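Local coordinates for protein Cow rumen GH26 endo-mannanase (Metagenome, PDB 6UEH) that probably hydrolyses internal beta-1,4-mannosidic linkages in mannans such as galactomannan, as a ruminal endo-mannanase of glycoside hydrolase family 26, at residues V435-I439 with E469-Y475; G197-A201 with I477-L482; V243-D248 with S267-T271; P310-A314 with W326-G330. All blocks are in the same frame, centred on the assembly; numbering follows the deposited sequence.

Interaction 1: residues V435-I439 with E469-Y475; sequences VDNLI and EIYTSDY
Two carboxylates of like charge approach each other at the exposed margin of this contact: Asp436 OD2 lies 3.5 Å from Glu469 OE2. Below them is ordinary apolar packing of the TIM-barrel domain, joining the first turn of helix 435-441 to the end of helix 464-471 and the loop leading into strand 476-477. Val435 to Ile439 are helical. Thr472 leaves helical geometry, and Ser473 is extended. The CA atoms of Val435 and Ile470 stand 5.5 Å apart. Beta-branched Val435 (p) points across, its CB 3.8 Å from Ile470 CG1, and Leu438 CD1 (m, t) reaches Ile470 CD1 at 4.2 Å. Tyr475 (chi1 t) offers one ring face to Ile439 (m, t), whose CG1 sits 4.0 Å from the ring centroid in a CH-pi contact. An ST turn precedes the ring: Tyr475 N donates to Ser473 OG at 3.1 Å. At the phenol end, a water donates to Tyr475 OH at 2.8 Å and to Leu438 O at 3.0 Å.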
loop_
_atom_site.group_PDB
_atom_site.type_symbol
_atom_site.label_atom_id
_atom_site.label_comp_id
_atom_site.label_asym_id
_atom_site.label_seq_id
_atom_site.Cartn_x
_atom_site.Cartn_y
_atom_site.Cartn_z
ATOM N N VAL A 435 -7.990 -14.483 -3.929
ATOM C CA VAL A 435 -6.903 -14.794 -4.847
ATOM C C VAL A 435 -7.348 -14.611 -6.301
ATOM O O VAL A 435 -6.550 -14.220 -7.153
ATOM C CB VAL A 435 -6.363 -16.228 -4.618
ATOM C CG1 VAL A 435 -7.391 -17.285 -5.014
ATOM C CG2 VAL A 435 -5.055 -16.430 -5.367
ATOM N N ASP A 436 -8.624 -14.862 -6.575
ATOM C CA ASP A 436 -9.157 -14.681 -7.920
ATOM C C ASP A 436 -9.200 -13.203 -8.288
ATOM O O ASP A 436 -8.920 -12.834 -9.425
ATOM C CB ASP A 436 -10.552 -15.299 -8.037
ATOM C CG ASP A 436 -10.531 -16.810 -7.902
ATOM O OD1 ASP A 436 -9.553 -17.437 -8.363
ATOM O OD2 ASP A 436 -11.492 -17.372 -7.334
ATOM N N ASN A 437 -9.540 -12.358 -7.319
ATOM C CA ASN A 437 -9.558 -10.919 -7.552
ATOM C C ASN A 437 -8.159 -10.383 -7.837
ATOM O O ASN A 437 -7.984 -9.507 -8.684
ATOM C CB ASN A 437 -10.169 -10.187 -6.357
ATOM C CG ASN A 437 -11.662 -10.430 -6.224
ATOM O OD1 ASN A 437 -12.348 -10.692 -7.212
ATOM N ND2 ASN A 437 -12.172 -10.338 -5.001
ATOM N N LEU A 438 -7.167 -10.915 -7.129
ATOM C CA LEU A 438 -5.776 -10.513 -7.322
ATOM C C LEU A 438 -5.291 -10.841 -8.730
ATOM O O LEU A 438 -4.622 -10.032 -9.376
ATOM C CB LEU A 438 -4.868 -11.193 -6.292
ATOM C CG LEU A 438 -5.037 -10.796 -4.823
ATOM C CD1 LEU A 438 -4.129 -11.634 -3.940
ATOM C CD2 LEU A 438 -4.748 -9.314 -4.631
ATOM N N ILE A 439 -5.632 -12.035 -9.197
ATOM C CA ILE A 439 -5.165 -12.517 -10.491
ATOM C C ILE A 439 -5.873 -11.815 -11.649
ATOM O O ILE A 439 -5.230 -11.314 -12.571
ATOM C CB ILE A 439 -5.361 -14.041 -10.613
ATOM C CG1 ILE A 439 -4.519 -14.763 -9.553
ATOM C CG2 ILE A 439 -4.993 -14.516 -12.013
ATOM C CD1 ILE A 439 -4.794 -16.246 -9.447
ATOM N N GLU A 469 -7.828 -21.696 -0.050
ATOM C CA GLU A 469 -7.788 -21.468 -1.488
ATOM C C GLU A 469 -6.548 -20.684 -1.911
ATOM O O GLU A 469 -5.874 -21.061 -2.869
ATOM C CB GLU A 469 -9.048 -20.740 -1.962
ATOM C CG GLU A 469 -9.099 -20.573 -3.470
ATOM C CD GLU A 469 -10.460 -20.136 -3.978
ATOM O OE1 GLU A 469 -11.353 -19.855 -3.148
ATOM O OE2 GLU A 469 -10.633 -20.077 -5.214
ATOM N N ILE A 470 -6.233 -19.602 -1.206
ATOM C CA ILE A 470 -5.090 -18.795 -1.617
ATOM C C ILE A 470 -3.774 -19.461 -1.218
ATOM O O ILE A 470 -2.820 -19.439 -1.985
ATOM C CB ILE A 470 -5.152 -17.349 -1.047
ATOM C CG1 ILE A 470 -4.020 -16.501 -1.636
ATOM C CG2 ILE A 470 -5.118 -17.340 0.481
ATOM C CD1 ILE A 470 -4.212 -15.010 -1.461
ATOM N N TYR A 471 -3.727 -20.088 -0.048
ATOM C CA TYR A 471 -2.488 -20.715 0.407
ATOM C C TYR A 471 -2.090 -21.921 -0.445
ATOM O O TYR A 471 -0.907 -22.251 -0.540
ATOM C CB TYR A 471 -2.602 -21.126 1.876
ATOM C CG TYR A 471 -1.974 -20.129 2.824
ATOM C CD1 TYR A 471 -0.619 -20.196 3.130
ATOM C CD2 TYR A 471 -2.729 -19.117 3.405
ATOM C CE1 TYR A 471 -0.033 -19.287 3.993
ATOM C CE2 TYR A 471 -2.151 -18.199 4.272
ATOM C CZ TYR A 471 -0.802 -18.291 4.559
ATOM O OH TYR A 471 -0.219 -17.388 5.417
ATOM N N THR A 472 -3.066 -22.575 -1.069
ATOM C CA THR A 472 -2.763 -23.718 -1.932
ATOM C C THR A 472 -2.802 -23.329 -3.406
ATOM O O THR A 472 -2.741 -24.189 -4.287
ATOM C CB THR A 472 -3.736 -24.890 -1.700
ATOM O OG1 THR A 472 -5.049 -24.529 -2.149
ATOM C CG2 THR A 472 -3.782 -25.263 -0.225
ATOM N N SER A 473 -2.901 -22.030 -3.667
ATOM C CA SER A 473 -2.924 -21.516 -5.031
ATOM C C SER A 473 -1.523 -21.448 -5.630
ATOM O O SER A 473 -0.554 -21.172 -4.925
ATOM C CB SER A 473 -3.569 -20.131 -5.066
ATOM O OG SER A 473 -3.443 -19.545 -6.349
ATOM N N ASP A 474 -1.421 -21.693 -6.936
ATOM C CA ASP A 474 -0.144 -21.577 -7.636
ATOM C C ASP A 474 0.369 -20.144 -7.594
ATOM O O ASP A 474 1.574 -19.900 -7.658
ATOM C CB ASP A 474 -0.276 -22.037 -9.090
ATOM C CG ASP A 474 -0.456 -23.537 -9.214
ATOM O OD1 ASP A 474 -0.012 -24.267 -8.303
ATOM O OD2 ASP A 474 -1.039 -23.983 -10.223
ATOM N N TYR A 475 -0.559 -19.200 -7.480
ATOM C CA TYR A 475 -0.221 -17.784 -7.465
ATOM C C TYR A 475 0.437 -17.366 -6.146
ATOM O O TYR A 475 1.087 -16.326 -6.072
ATOM C CB TYR A 475 -1.477 -16.945 -7.725
ATOM C CG TYR A 475 -1.217 -15.457 -7.812
ATOM C CD1 TYR A 475 -0.598 -14.904 -8.926
ATOM C CD2 TYR A 475 -1.596 -14.605 -6.782
ATOM C CE1 TYR A 475 -0.355 -13.546 -9.009
ATOM C CE2 TYR A 475 -1.360 -13.241 -6.857
ATOM C CZ TYR A 475 -0.739 -12.719 -7.972
ATOM O OH TYR A 475 -0.501 -11.365 -8.053
HETATM O O HOH W 1 -1.712 -10.184 -10.229
#

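Interaction 2: residues G197-A201 with I477-L482; sequences GKYPA and ITLEDL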
loop_
_atom_site.group_PDB
_atom_site.type_symbol
_atom_site.label_atom_id
_atom_site.label_comp_id
_atom_site.label_asym_id
_atom_site.label_seq_id
_atom_site.Cartn_x
_atom_site.Cartn_y
_atom_site.Cartn_z
ATOM N N GLY A 197 -2.210 -26.635 5.241
ATOM C CA GLY A 197 -1.140 -27.556 4.901
ATOM C C GLY A 197 0.139 -26.814 4.561
ATOM O O GLY A 197 1.159 -27.427 4.251
ATOM N N LYS A 198 0.082 -25.486 4.625
ATOM C CA LYS A 198 1.220 -24.639 4.286
ATOM C C LYS A 198 1.618 -23.731 5.445
ATOM O O LYS A 198 0.806 -23.429 6.317
ATOM C CB LYS A 198 0.904 -23.769 3.063
ATOM C CG LYS A 198 0.275 -24.500 1.889
ATOM C CD LYS A 198 1.280 -25.382 1.169
ATOM C CE LYS A 198 0.661 -26.002 -0.074
ATOM N NZ LYS A 198 1.624 -26.884 -0.787
ATOM N N TYR A 199 2.874 -23.293 5.436
ATOM C CA TYR A 199 3.324 -22.203 6.294
ATOM C C TYR A 199 3.464 -20.924 5.469
ATOM O O TYR A 199 3.764 -20.984 4.277
ATOM C CB TYR A 199 4.664 -22.534 6.952
ATOM C CG TYR A 199 4.596 -23.440 8.161
ATOM C CD1 TYR A 199 4.082 -22.984 9.367
ATOM C CD2 TYR A 199 5.081 -24.740 8.107
ATOM C CE1 TYR A 199 4.034 -23.803 10.480
ATOM C CE2 TYR A 199 5.040 -25.569 9.215
ATOM C CZ TYR A 199 4.514 -25.095 10.398
ATOM O OH TYR A 199 4.469 -25.911 11.505
ATOM N N PRO A 200 3.257 -19.758 6.097
ATOM C CA PRO A 200 3.560 -18.512 5.385
ATOM C C PRO A 200 5.056 -18.407 5.113
ATOM O O PRO A 200 5.851 -18.915 5.904
ATOM C CB PRO A 200 3.098 -17.427 6.360
ATOM C CG PRO A 200 3.203 -18.075 7.704
ATOM C CD PRO A 200 2.811 -19.510 7.479
ATOM N N ALA A 201 5.432 -17.769 4.011
ATOM C CA ALA A 201 6.842 -17.623 3.667
ATOM C C ALA A 201 7.483 -16.503 4.480
ATOM O O ALA A 201 8.621 -16.625 4.940
ATOM C CB ALA A 201 7.000 -17.357 2.176
ATOM N N ILE A 477 3.070 -17.839 -3.013
ATOM C CA ILE A 477 4.314 -18.433 -2.545
ATOM C C ILE A 477 4.254 -18.688 -1.044
ATOM O O ILE A 477 3.984 -17.777 -0.260
ATOM C CB ILE A 477 5.520 -17.531 -2.873
ATOM C CG1 ILE A 477 5.753 -17.509 -4.384
ATOM C CG2 ILE A 477 6.768 -18.010 -2.146
ATOM C CD1 ILE A 477 6.810 -16.533 -4.823
ATOM N N THR A 478 4.491 -19.936 -0.652
ATOM C CA THR A 478 4.503 -20.306 0.757
ATOM C C THR A 478 5.923 -20.694 1.165
ATOM O O THR A 478 6.843 -20.622 0.347
ATOM C CB THR A 478 3.527 -21.464 1.050
ATOM O OG1 THR A 478 3.991 -22.664 0.419
ATOM C CG2 THR A 478 2.133 -21.128 0.527
ATOM N N LEU A 479 6.099 -21.105 2.419
ATOM C CA LEU A 479 7.433 -21.368 2.964
ATOM C C LEU A 479 8.224 -22.382 2.134
ATOM O O LEU A 479 9.412 -22.192 1.867
ATOM C CB LEU A 479 7.328 -21.853 4.413
ATOM C CG LEU A 479 8.654 -22.070 5.147
ATOM C CD1 LEU A 479 9.499 -20.811 5.091
ATOM C CD2 LEU A 479 8.422 -22.497 6.590
ATOM N N GLU A 480 7.549 -23.449 1.718
ATOM C CA GLU A 480 8.185 -24.524 0.962
ATOM C C GLU A 480 8.697 -24.074 -0.408
ATOM O O GLU A 480 9.603 -24.692 -0.966
ATOM C CB GLU A 480 7.204 -25.685 0.782
ATOM C CG GLU A 480 5.951 -25.306 0.002
ATOM C CD GLU A 480 5.020 -26.480 -0.235
ATOM O OE1 GLU A 480 5.250 -27.556 0.360
ATOM O OE2 GLU A 480 4.059 -26.325 -1.019
ATOM N N ASP A 481 8.118 -23.003 -0.947
ATOM C CA ASP A 481 8.451 -22.538 -2.294
ATOM C C ASP A 481 9.744 -21.726 -2.338
ATOM O O ASP A 481 10.302 -21.498 -3.413
ATOM C CB ASP A 481 7.308 -21.693 -2.868
ATOM C CG ASP A 481 5.995 -22.449 -2.946
ATOM O OD1 ASP A 481 6.017 -23.676 -3.187
ATOM O OD2 ASP A 481 4.935 -21.809 -2.774
ATOM N N LEU A 482 10.210 -21.279 -1.176
ATOM C CA LEU A 482 11.389 -20.424 -1.105
ATOM C C LEU A 482 12.665 -21.199 -1.435
ATOM O O LEU A 482 12.738 -22.406 -1.218
ATOM C CB LEU A 482 11.499 -19.786 0.281
ATOM C CG LEU A 482 10.360 -18.842 0.677
ATOM C CD1 LEU A 482 10.647 -18.203 2.028
ATOM C CD2 LEU A 482 10.134 -17.775 -0.390
HETATM O O HOH W 2 4.768 -24.343 2.980
#
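Here the loop between helix 187-196 and strand 202-206 of the TIM barrel meets the chain leaving strand 476-477, which folds into a short 3-10 turn at 479-481. The contact thus joins the exit of the eighth strand to the entry of the second, beside the closure of the barrel, with Ser171 of the first strand between them: its OG is hydrogen-bonded to both Ala201 N and Ile477 O. One direct backbone hydrogen bond links the segments: Leu479 N donates to Tyr199 O at 3.0 Å and 165°. Water 2 extends this link, accepting from Tyr199 N at 3.3 Å and from Glu480 N at 3.2 Å, and lying 3.2 Å from Thr478 OG1. The turn also satisfies itself: Asp481 OD2, at 2.9 Å, accepts from Thr478 N, while Asp481 N donates to Thr478 O at 3.0 Å. Lys198 is long enough to bring NZ to 2.5 Å from Glu480 OE2, a very short salt bridge at the solvent side. Tyr199 OH bonds instead to Glu190, and Ala201 O to Trp227 NE1. Gly197, the first residue beyond helix 187-196, has a positive phi at which a side chain would be jammed against the preceding carbonyl O. Small Ala201 lets the chains approach closely, its CA 3.9 Å from Leu479 CA and its CB 3.7 Å from Leu482 CD1. One acceptor stays unsatisfied: buried Pro200 O, 3.6 Å from apolar Leu479 CB.

Interaction 3: residues V243-D248 with S267-T271; sequences VPKDFD and STFKT
An ST turn built on Ser267 organises this contact within the long excursion between barrel strand 234-238 and helix 280-301 of the TIM-barrel domain. Ser267 has extended backbone angles, and its t rotamer places OG to accept from Phe269 N at 2.9 Å while donating to Pro244 O at 2.6 Å; a small hydroxyl side chain suits both roles. In register, Lys245 CA lies 4.3 Å from Ser267 CA, and Phe247 CA lies 5.4 Å from Phe269 CA. Thr268 N donates to Lys245 O at 3.2 Å. Thr268, in the p rotamer, turns OG1 back to accept from Phe247 N at 3.0 Å. Two waters finish the exposed edge: one donates to Asp246 OD1 at 2.4 Å and lies 2.6 Å from Thr268 OG1, the other donates to Asp248 OD1 at 2.6 Å and to Thr268 O at 3.2 Å. Asp246 OD2 is held by Ser249 OG. Beneath, Phe247 and Phe269, both chi1 t, form a T-shaped pair, the edge of Phe269 meeting the face of Phe247 with centroids 4.7 Å apart and planes at 69°. Val243 CG1 (chi1 m) rests over a face of Phe269, 3.9 Å from its ring centroid. Strand 243-244 pairs antiparallel with strand 261-262, and the aromatic side lies on helix 280-301, where Phe269 packs on Glu281 and Tyr284, and Lys280 makes a cation-pi contact with Phe247.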
loop_
_atom_site.group_PDB
_atom_site.type_symbol
_atom_site.label_atom_id
_atom_site.label_comp_id
_atom_site.label_asym_id
_atom_site.label_seq_id
_atom_site.Cartn_x
_atom_site.Cartn_y
_atom_site.Cartn_z
ATOM N N VAL A 243 7.205 6.384 23.430
ATOM C CA VAL A 243 7.798 7.506 24.146
ATOM C C VAL A 243 7.050 7.662 25.466
ATOM O O VAL A 243 5.920 7.188 25.592
ATOM C CB VAL A 243 7.726 8.820 23.334
ATOM C CG1 VAL A 243 8.497 8.687 22.026
ATOM C CG2 VAL A 243 6.275 9.214 23.079
ATOM N N PRO A 244 7.678 8.304 26.466
ATOM C CA PRO A 244 6.932 8.569 27.701
ATOM C C PRO A 244 5.756 9.506 27.448
ATOM O O PRO A 244 5.908 10.476 26.708
ATOM C CB PRO A 244 7.972 9.233 28.612
ATOM C CG PRO A 244 9.292 8.805 28.060
ATOM C CD PRO A 244 9.092 8.702 26.579
ATOM N N LYS A 245 4.599 9.210 28.035
ATOM C CA LYS A 245 3.442 10.089 27.915
ATOM C C LYS A 245 3.756 11.444 28.536
ATOM O O LYS A 245 3.566 12.487 27.910
ATOM C CB LYS A 245 2.213 9.478 28.589
ATOM C CG LYS A 245 1.685 8.215 27.935
ATOM C CD LYS A 245 0.456 7.711 28.681
ATOM C CE LYS A 245 -0.113 6.453 28.049
ATOM N NZ LYS A 245 -1.304 5.962 28.797
ATOM N N ASP A 246 4.237 11.410 29.774
ATOM C CA ASP A 246 4.660 12.611 30.483
ATOM C C ASP A 246 6.157 12.825 30.284
ATOM O O ASP A 246 6.970 12.404 31.106
ATOM C CB ASP A 246 4.321 12.498 31.971
ATOM C CG ASP A 246 4.756 13.714 32.768
ATOM O OD1 ASP A 246 4.915 14.799 32.170
ATOM O OD2 ASP A 246 4.928 13.584 33.997
ATOM N N PHE A 247 6.514 13.479 29.185
ATOM C CA PHE A 247 7.915 13.630 28.815
ATOM C C PHE A 247 8.580 14.798 29.537
ATOM O O PHE A 247 9.806 14.880 29.590
ATOM C CB PHE A 247 8.045 13.806 27.302
ATOM C CG PHE A 247 9.431 13.556 26.780
ATOM C CD1 PHE A 247 9.982 12.286 26.830
ATOM C CD2 PHE A 247 10.179 14.586 26.234
ATOM C CE1 PHE A 247 11.257 12.048 26.348
ATOM C CE2 PHE A 247 11.455 14.354 25.749
ATOM C CZ PHE A 247 11.994 13.083 25.807
ATOM N N ASP A 248 7.772 15.695 30.096
ATOM C CA ASP A 248 8.300 16.848 30.819
ATOM C C ASP A 248 9.053 16.428 32.078
ATOM O O ASP A 248 10.111 16.975 32.387
ATOM C CB ASP A 248 7.176 17.819 31.191
ATOM C CG ASP A 248 6.593 18.532 29.985
ATOM O OD1 ASP A 248 7.298 18.642 28.958
ATOM O OD2 ASP A 248 5.433 18.986 30.064
ATOM N N SER A 267 1.372 12.241 23.737
ATOM C CA SER A 267 2.511 12.578 24.586
ATOM C C SER A 267 2.929 14.039 24.455
ATOM O O SER A 267 2.628 14.694 23.458
ATOM C CB SER A 267 3.702 11.675 24.259
ATOM O OG SER A 267 4.847 12.060 25.000
ATOM N N THR A 268 3.629 14.541 25.470
ATOM C CA THR A 268 4.186 15.889 25.429
ATOM C C THR A 268 5.552 15.880 24.743
ATOM O O THR A 268 6.183 16.923 24.568
ATOM C CB THR A 268 4.314 16.490 26.837
ATOM O OG1 THR A 268 5.067 15.599 27.670
ATOM C CG2 THR A 268 2.936 16.703 27.449
ATOM N N PHE A 269 6.001 14.685 24.373
ATOM C CA PHE A 269 7.187 14.499 23.542
ATOM C C PHE A 269 7.043 15.310 22.255
ATOM O O PHE A 269 6.114 15.091 21.478
ATOM C CB PHE A 269 7.372 13.005 23.237
ATOM C CG PHE A 269 8.636 12.665 22.491
ATOM C CD1 PHE A 269 8.680 12.714 21.107
ATOM C CD2 PHE A 269 9.764 12.240 23.176
ATOM C CE1 PHE A 269 9.836 12.375 20.418
ATOM C CE2 PHE A 269 10.924 11.899 22.495
ATOM C CZ PHE A 269 10.960 11.967 21.115
ATOM N N LYS A 270 7.950 16.260 22.045
ATOM C CA LYS A 270 7.918 17.084 20.839
ATOM C C LYS A 270 8.543 16.335 19.666
ATOM O O LYS A 270 9.764 16.205 19.581
ATOM C CB LYS A 270 8.641 18.413 21.072
ATOM C CG LYS A 270 7.938 19.332 22.062
ATOM C CD LYS A 270 8.629 20.685 22.151
ATOM C CE LYS A 270 7.916 21.606 23.131
ATOM N NZ LYS A 270 7.858 21.023 24.501
ATOM N N THR A 271 7.691 15.845 18.769
ATOM C CA THR A 271 8.123 14.992 17.663
ATOM C C THR A 271 9.239 15.616 16.823
ATOM O O THR A 271 10.239 14.962 16.525
ATOM C CB THR A 271 6.936 14.646 16.739
ATOM O OG1 THR A 271 6.020 13.798 17.441
ATOM C CG2 THR A 271 7.418 13.930 15.485
HETATM O O HOH W 3 4.529 16.150 30.194
HETATM O O HOH W 4 8.325 17.567 26.858
#

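Interaction 4: residues P310-A314 with W326-G330; sequences PLHEA and WFWWG. With ACT (acetate ion), chain D.
In the irregular chain after barrel strand 306-309, Leu311 has left-handed backbone angles (50/46). Its CA lies over the five-membered ring of Trp329 in a CH-pi contact, 3.7 Å from the centroid, and Leu311 CD2 reaches Trp329 CG at 3.6 Å. His312 is extended (-86/166, chi1 p); its O accepts from Trp329 NE1 at 2.9 Å, and its ring completes an aromatic cluster with Phe327 and Trp329, set obliquely to both. His312 NE2 donates to OXT of an acetate, probably from the crystallisation liquor, 2.9 Å away. Glu313 is left-handed again (49/41), directing its m, t side chain to receive Trp326 NE1 on OE1 at 2.9 Å; a water links Glu313 O to Phe327 N. Ala314 O sits 3.8 Å from Gly330 CA, where a CB would clash. Glu313, after the fourth TIM-barrel strand, is probably the acid/base, as in other clan GH-A enzymes; its OE2 lies close to the like-charged carboxylates of Asp386 and Glu428, consistent with an active site whose carboxylate is held by an indole.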
loop_
_atom_site.group_PDB
_atom_site.type_symbol
_atom_site.label_atom_id
_atom_site.label_comp_id
_atom_site.label_asym_id
_atom_site.label_seq_id
_atom_site.Cartn_x
_atom_site.Cartn_y
_atom_site.Cartn_z
ATOM N N PRO A 310 10.316 0.485 9.717
ATOM C CA PRO A 310 10.197 1.389 10.860
ATOM C C PRO A 310 9.271 2.548 10.532
ATOM O O PRO A 310 8.930 2.713 9.359
ATOM C CB PRO A 310 11.630 1.874 11.060
ATOM C CG PRO A 310 12.165 1.937 9.661
ATOM C CD PRO A 310 11.511 0.790 8.908
ATOM N N LEU A 311 8.875 3.324 11.539
ATOM C CA LEU A 311 8.156 4.576 11.318
ATOM C C LEU A 311 6.969 4.382 10.382
ATOM O O LEU A 311 6.765 5.163 9.450
ATOM C CB LEU A 311 9.111 5.631 10.751
ATOM C CG LEU A 311 10.339 5.937 11.614
ATOM C CD1 LEU A 311 11.377 6.727 10.831
ATOM C CD2 LEU A 311 9.922 6.700 12.860
ATOM N N HIS A 312 6.196 3.332 10.637
ATOM C CA HIS A 312 5.165 2.888 9.709
ATOM C C HIS A 312 3.834 3.614 9.904
ATOM O O HIS A 312 3.629 4.295 10.912
ATOM C CB HIS A 312 4.964 1.374 9.843
ATOM C CG HIS A 312 4.352 0.953 11.143
ATOM N ND1 HIS A 312 4.934 1.222 12.363
ATOM C CD2 HIS A 312 3.214 0.271 11.411
ATOM C CE1 HIS A 312 4.176 0.733 13.328
ATOM N NE2 HIS A 312 3.127 0.149 12.778
ATOM N N GLU A 313 2.947 3.467 8.921
ATOM C CA GLU A 313 1.617 4.080 8.934
ATOM C C GLU A 313 1.675 5.568 9.273
ATOM O O GLU A 313 0.835 6.079 10.012
ATOM C CB GLU A 313 0.706 3.348 9.923
ATOM C CG GLU A 313 0.475 1.884 9.581
ATOM C CD GLU A 313 -0.512 1.207 10.524
ATOM O OE1 GLU A 313 -0.952 1.853 11.496
ATOM O OE2 GLU A 313 -0.848 0.025 10.298
ATOM N N ALA A 314 2.669 6.250 8.713
ATOM C CA ALA A 314 3.009 7.615 9.109
ATOM C C ALA A 314 1.860 8.612 8.975
ATOM O O ALA A 314 1.527 9.310 9.933
ATOM C CB ALA A 314 4.199 8.098 8.307
ATOM N N TRP A 326 -1.682 8.833 13.742
ATOM C CA TRP A 326 -1.988 8.173 15.006
ATOM C C TRP A 326 -0.729 7.668 15.708
ATOM O O TRP A 326 -0.785 7.252 16.861
ATOM C CB TRP A 326 -2.982 7.023 14.803
ATOM C CG TRP A 326 -2.645 6.066 13.703
ATOM C CD1 TRP A 326 -1.561 5.239 13.632
ATOM C CD2 TRP A 326 -3.425 5.807 12.527
ATOM N NE1 TRP A 326 -1.609 4.495 12.477
ATOM C CE2 TRP A 326 -2.744 4.824 11.783
ATOM C CE3 TRP A 326 -4.629 6.318 12.030
ATOM C CZ2 TRP A 326 -3.227 4.342 10.566
ATOM C CZ3 TRP A 326 -5.108 5.838 10.823
ATOM C CH2 TRP A 326 -4.408 4.860 10.105
ATOM N N PHE A 327 0.402 7.709 15.010
ATOM C CA PHE A 327 1.695 7.421 15.625
ATOM C C PHE A 327 2.445 8.728 15.865
ATOM O O PHE A 327 2.269 9.686 15.111
ATOM C CB PHE A 327 2.520 6.484 14.744
ATOM C CG PHE A 327 2.021 5.067 14.730
ATOM C CD1 PHE A 327 1.628 4.443 15.902
ATOM C CD2 PHE A 327 1.934 4.362 13.541
ATOM C CE1 PHE A 327 1.168 3.140 15.891
ATOM C CE2 PHE A 327 1.472 3.058 13.522
ATOM C CZ PHE A 327 1.089 2.447 14.697
ATOM N N TRP A 328 3.283 8.772 16.900
ATOM C CA TRP A 328 3.918 10.031 17.288
ATOM C C TRP A 328 4.851 10.579 16.208
ATOM O O TRP A 328 5.014 11.793 16.088
ATOM C CB TRP A 328 4.679 9.884 18.617
ATOM C CG TRP A 328 5.874 8.959 18.601
ATOM C CD1 TRP A 328 5.910 7.663 19.030
ATOM C CD2 TRP A 328 7.207 9.272 18.165
ATOM N NE1 TRP A 328 7.174 7.146 18.877
ATOM C CE2 TRP A 328 7.989 8.112 18.347
ATOM C CE3 TRP A 328 7.813 10.417 17.634
ATOM C CZ2 TRP A 328 9.344 8.062 18.015
ATOM C CZ3 TRP A 328 9.159 10.366 17.303
ATOM C CH2 TRP A 328 9.910 9.196 17.497
ATOM N N TRP A 329 5.442 9.700 15.407
ATOM C CA TRP A 329 6.400 10.153 14.403
ATOM C C TRP A 329 5.745 10.872 13.218
ATOM O O TRP A 329 6.441 11.441 12.380
ATOM C CB TRP A 329 7.254 8.982 13.899
ATOM C CG TRP A 329 6.500 7.731 13.547
ATOM C CD1 TRP A 329 5.800 7.487 12.402
ATOM C CD2 TRP A 329 6.400 6.542 14.339
ATOM N NE1 TRP A 329 5.260 6.223 12.436
ATOM C CE2 TRP A 329 5.615 5.620 13.615
ATOM C CE3 TRP A 329 6.892 6.165 15.595
ATOM C CZ2 TRP A 329 5.313 4.350 14.103
ATOM C CZ3 TRP A 329 6.590 4.904 16.077
ATOM C CH2 TRP A 329 5.805 4.012 15.332
ATOM N N GLY A 330 4.417 10.865 13.158
ATOM C CA GLY A 330 3.710 11.561 12.093
ATOM C C GLY A 330 2.999 12.807 12.588
ATOM O O GLY A 330 2.373 13.534 11.815
HETATM C C ACT D . -0.043 -1.774 13.978
HETATM O O ACT D . 0.052 -1.085 15.018
HETATM O OXT ACT D . 0.932 -1.722 13.196
HETATM C CH3 ACT D . -1.251 -2.617 13.694
HETATM O O HOH W 5 0.398 7.823 12.097
#

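How the interactions relate
All four contacts belong to the TIM-barrel domain. Along the chain, interactions 3 and 4 come in series, then interaction 1; the segments of interaction 2 bracket all three. Interactions 1 and 2 lie 13 Å apart between centres and touch through Tyr471, which packs on Lys198, Pro200 and Thr478; both border strand 169-174, where the eighth strand joins the first. Interactions 3 and 4 have centres 15 Å apart and meet at Trp328, whose O probably bonds to Thr271 OG1. The centres of interactions 2 and 4 are about 30 Å apart. The packing near the junction of first and last strands thus lies far from the long loops, which carry the probable catalytic cleft.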